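PDB 3HSI: phosphatidylserine synthase from Haemophilus influenzae, which belongs to the phospholipase D superfamily, each chain carrying a phospholipase D active-site motif and a PLD-like domain. Local coordinates for residues K50-V55 with E182-M187. Sequence-based numbering, arbitrary orientation.
Sequences KKRIYV and ELADSM
Arg52, at the start of a strand, reaches across to helix 181-195 and meets Asp185 in a salt bridge. Its CG sits between the backbone N and the carbonyl carbon (chi1 69°), and from there the chain runs extended to NE, carrying the guanidinium to the helix surface. One carboxylate oxygen accepts from both terminal nitrogens: NH2 of Arg52 gives a hydrogen bond of 2.8 Å to OD1 of Asp185, and NH1 of Arg52 a weak, more bent one of 3.1 Å to the same OD1. This oxygen comes in at the edge of the guanidinium, close to its plane, and NH2 approaches it nearly along the C-O axis. The carboxylate stands at 81° to the guanidinium plane; with OD1 shared, the pairing is forked and not the bidentate one in which each nitrogen has its own oxygen. Although the CB of Asp185 points away from the strand, CG beside the backbone N (chi1 -72°) brings OD1 back to the arginine. The one other touch is from the methyl of Ala184: its CB lies 3.5 Å from NH2 of Arg52, oblique to the guanidinium. The guanidinium is steadied further by NE, hydrogen-bonded to the carbonyl O of Asp149. Strand 52-56 lies in a mixed sheet between strands 84-90 and 146-148; Val147 of the latter touches both Arg52 and Ala184, while Val188 and Ile191 of helix 181-195 pack on Tyr54.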
loop_
_atom_site.group_PDB
_atom_site.type_symbol
_atom_site.label_atom_id
_atom_site.label_comp_id
_atom_site.label_asym_id
_atom_site.label_seq_id
_atom_site.Cartn_x
_atom_site.Cartn_y
_atom_site.Cartn_z
ATOM N N LYS C 50 -32.267 26.335 -1.657
ATOM C CA LYS C 50 -32.237 27.722 -1.252
ATOM C C LYS C 50 -31.013 28.130 -0.413
ATOM O O LYS C 50 -30.635 29.283 -0.435
ATOM C CB LYS C 50 -33.512 28.068 -0.478
ATOM C CG LYS C 50 -34.683 28.446 -1.360
ATOM C CD LYS C 50 -35.694 27.348 -1.337
ATOM C CE LYS C 50 -36.817 27.577 -2.355
ATOM N NZ LYS C 50 -37.644 26.322 -2.396
ATOM N N LYS C 51 -30.407 27.197 0.314
ATOM C CA LYS C 51 -29.305 27.516 1.219
ATOM C C LYS C 51 -27.970 26.907 0.813
ATOM O O LYS C 51 -26.957 27.588 0.784
ATOM C CB LYS C 51 -29.681 27.089 2.647
ATOM C CG LYS C 51 -30.870 27.925 3.200
ATOM C CD LYS C 51 -31.756 27.117 4.141
ATOM C CE LYS C 51 -32.668 28.050 4.951
ATOM N NZ LYS C 51 -33.073 27.446 6.273
ATOM N N ARG C 52 -27.957 25.623 0.489
ATOM C CA ARG C 52 -26.676 24.950 0.232
ATOM C C ARG C 52 -26.812 23.721 -0.651
ATOM O O ARG C 52 -27.895 23.092 -0.704
ATOM C CB ARG C 52 -26.026 24.524 1.548
ATOM C CG ARG C 52 -26.802 23.381 2.248
ATOM C CD ARG C 52 -26.431 23.271 3.707
ATOM N NE ARG C 52 -27.333 22.333 4.361
ATOM C CZ ARG C 52 -27.290 22.000 5.648
ATOM N NH1 ARG C 52 -26.373 22.526 6.465
ATOM N NH2 ARG C 52 -28.173 21.132 6.109
ATOM N N ILE C 53 -25.695 23.394 -1.309
ATOM C CA ILE C 53 -25.544 22.198 -2.100
ATOM C C ILE C 53 -24.128 21.691 -1.900
ATOM O O ILE C 53 -23.166 22.332 -2.347
ATOM C CB ILE C 53 -25.805 22.441 -3.610
ATOM C CG1 ILE C 53 -27.286 22.820 -3.860
ATOM C CG2 ILE C 53 -25.408 21.192 -4.430
ATOM C CD1 ILE C 53 -27.589 23.365 -5.269
ATOM N N TYR C 54 -24.019 20.573 -1.194
ATOM C CA TYR C 54 -22.764 19.855 -0.995
ATOM C C TYR C 54 -22.836 18.513 -1.696
ATOM O O TYR C 54 -23.859 17.804 -1.611
ATOM C CB TYR C 54 -22.469 19.636 0.505
ATOM C CG TYR C 54 -21.994 20.893 1.256
ATOM C CD1 TYR C 54 -20.695 20.959 1.804
ATOM C CD2 TYR C 54 -22.825 22.003 1.396
ATOM C CE1 TYR C 54 -20.249 22.096 2.485
ATOM C CE2 TYR C 54 -22.391 23.154 2.074
ATOM C CZ TYR C 54 -21.104 23.190 2.617
ATOM O OH TYR C 54 -20.685 24.311 3.292
ATOM N N VAL C 55 -21.748 18.175 -2.364
ATOM C CA VAL C 55 -21.596 16.953 -3.124
ATOM C C VAL C 55 -20.178 16.450 -2.854
ATOM O O VAL C 55 -19.232 17.240 -2.940
ATOM C CB VAL C 55 -21.743 17.238 -4.635
ATOM C CG1 VAL C 55 -21.270 16.059 -5.468
ATOM C CG2 VAL C 55 -23.194 17.582 -4.996
ATOM N N GLU C 182 -31.100 17.201 10.672
ATOM C CA GLU C 182 -29.996 16.930 11.582
ATOM C C GLU C 182 -28.967 16.004 10.897
ATOM O O GLU C 182 -27.751 16.181 11.071
ATOM C CB GLU C 182 -30.527 16.302 12.884
ATOM C CG GLU C 182 -30.110 17.007 14.166
ATOM C CD GLU C 182 -29.763 16.027 15.346
ATOM O OE1 GLU C 182 -30.651 15.827 16.209
ATOM O OE2 GLU C 182 -28.613 15.473 15.414
ATOM N N LEU C 183 -29.442 15.043 10.099
ATOM C CA LEU C 183 -28.519 14.245 9.286
ATOM C C LEU C 183 -27.807 15.146 8.256
ATOM O O LEU C 183 -26.581 15.069 8.082
ATOM C CB LEU C 183 -29.224 13.063 8.561
ATOM C CG LEU C 183 -28.232 12.183 7.738
ATOM C CD1 LEU C 183 -27.171 11.594 8.630
ATOM C CD2 LEU C 183 -28.866 11.039 6.955
ATOM N N ALA C 184 -28.569 16.016 7.599
ATOM C CA ALA C 184 -27.974 16.910 6.621
ATOM C C ALA C 184 -26.907 17.777 7.291
ATOM O O ALA C 184 -25.781 17.852 6.810
ATOM C CB ALA C 184 -29.038 17.771 5.903
ATOM N N ASP C 185 -27.255 18.404 8.411
ATOM C CA ASP C 185 -26.287 19.256 9.135
ATOM C C ASP C 185 -25.038 18.447 9.521
ATOM O O ASP C 185 -23.943 18.929 9.425
ATOM C CB ASP C 185 -26.914 19.851 10.373
ATOM C CG ASP C 185 -27.930 20.941 10.052
ATOM O OD1 ASP C 185 -28.018 21.406 8.875
ATOM O OD2 ASP C 185 -28.657 21.328 10.988
ATOM N N SER C 186 -25.210 17.194 9.904
ATOM C CA SER C 186 -24.069 16.373 10.332
ATOM C C SER C 186 -23.115 16.096 9.182
ATOM O O SER C 186 -21.899 16.075 9.367
ATOM C CB SER C 186 -24.568 15.041 10.895
ATOM O OG SER C 186 -23.472 14.206 11.217
HETATM N N MSE C 187 -23.676 15.873 7.995
HETATM C CA MSE C 187 -22.873 15.558 6.835
HETATM C C MSE C 187 -22.064 16.779 6.304
HETATM O O MSE C 187 -20.840 16.691 6.045
HETATM C CB MSE C 187 -23.755 14.877 5.788
HETATM C CG MSE C 187 -24.219 13.513 6.317
HETATM SE SE MSE C 187 -25.021 12.415 4.948
HETATM C CE MSE C 187 -23.370 11.489 4.402
#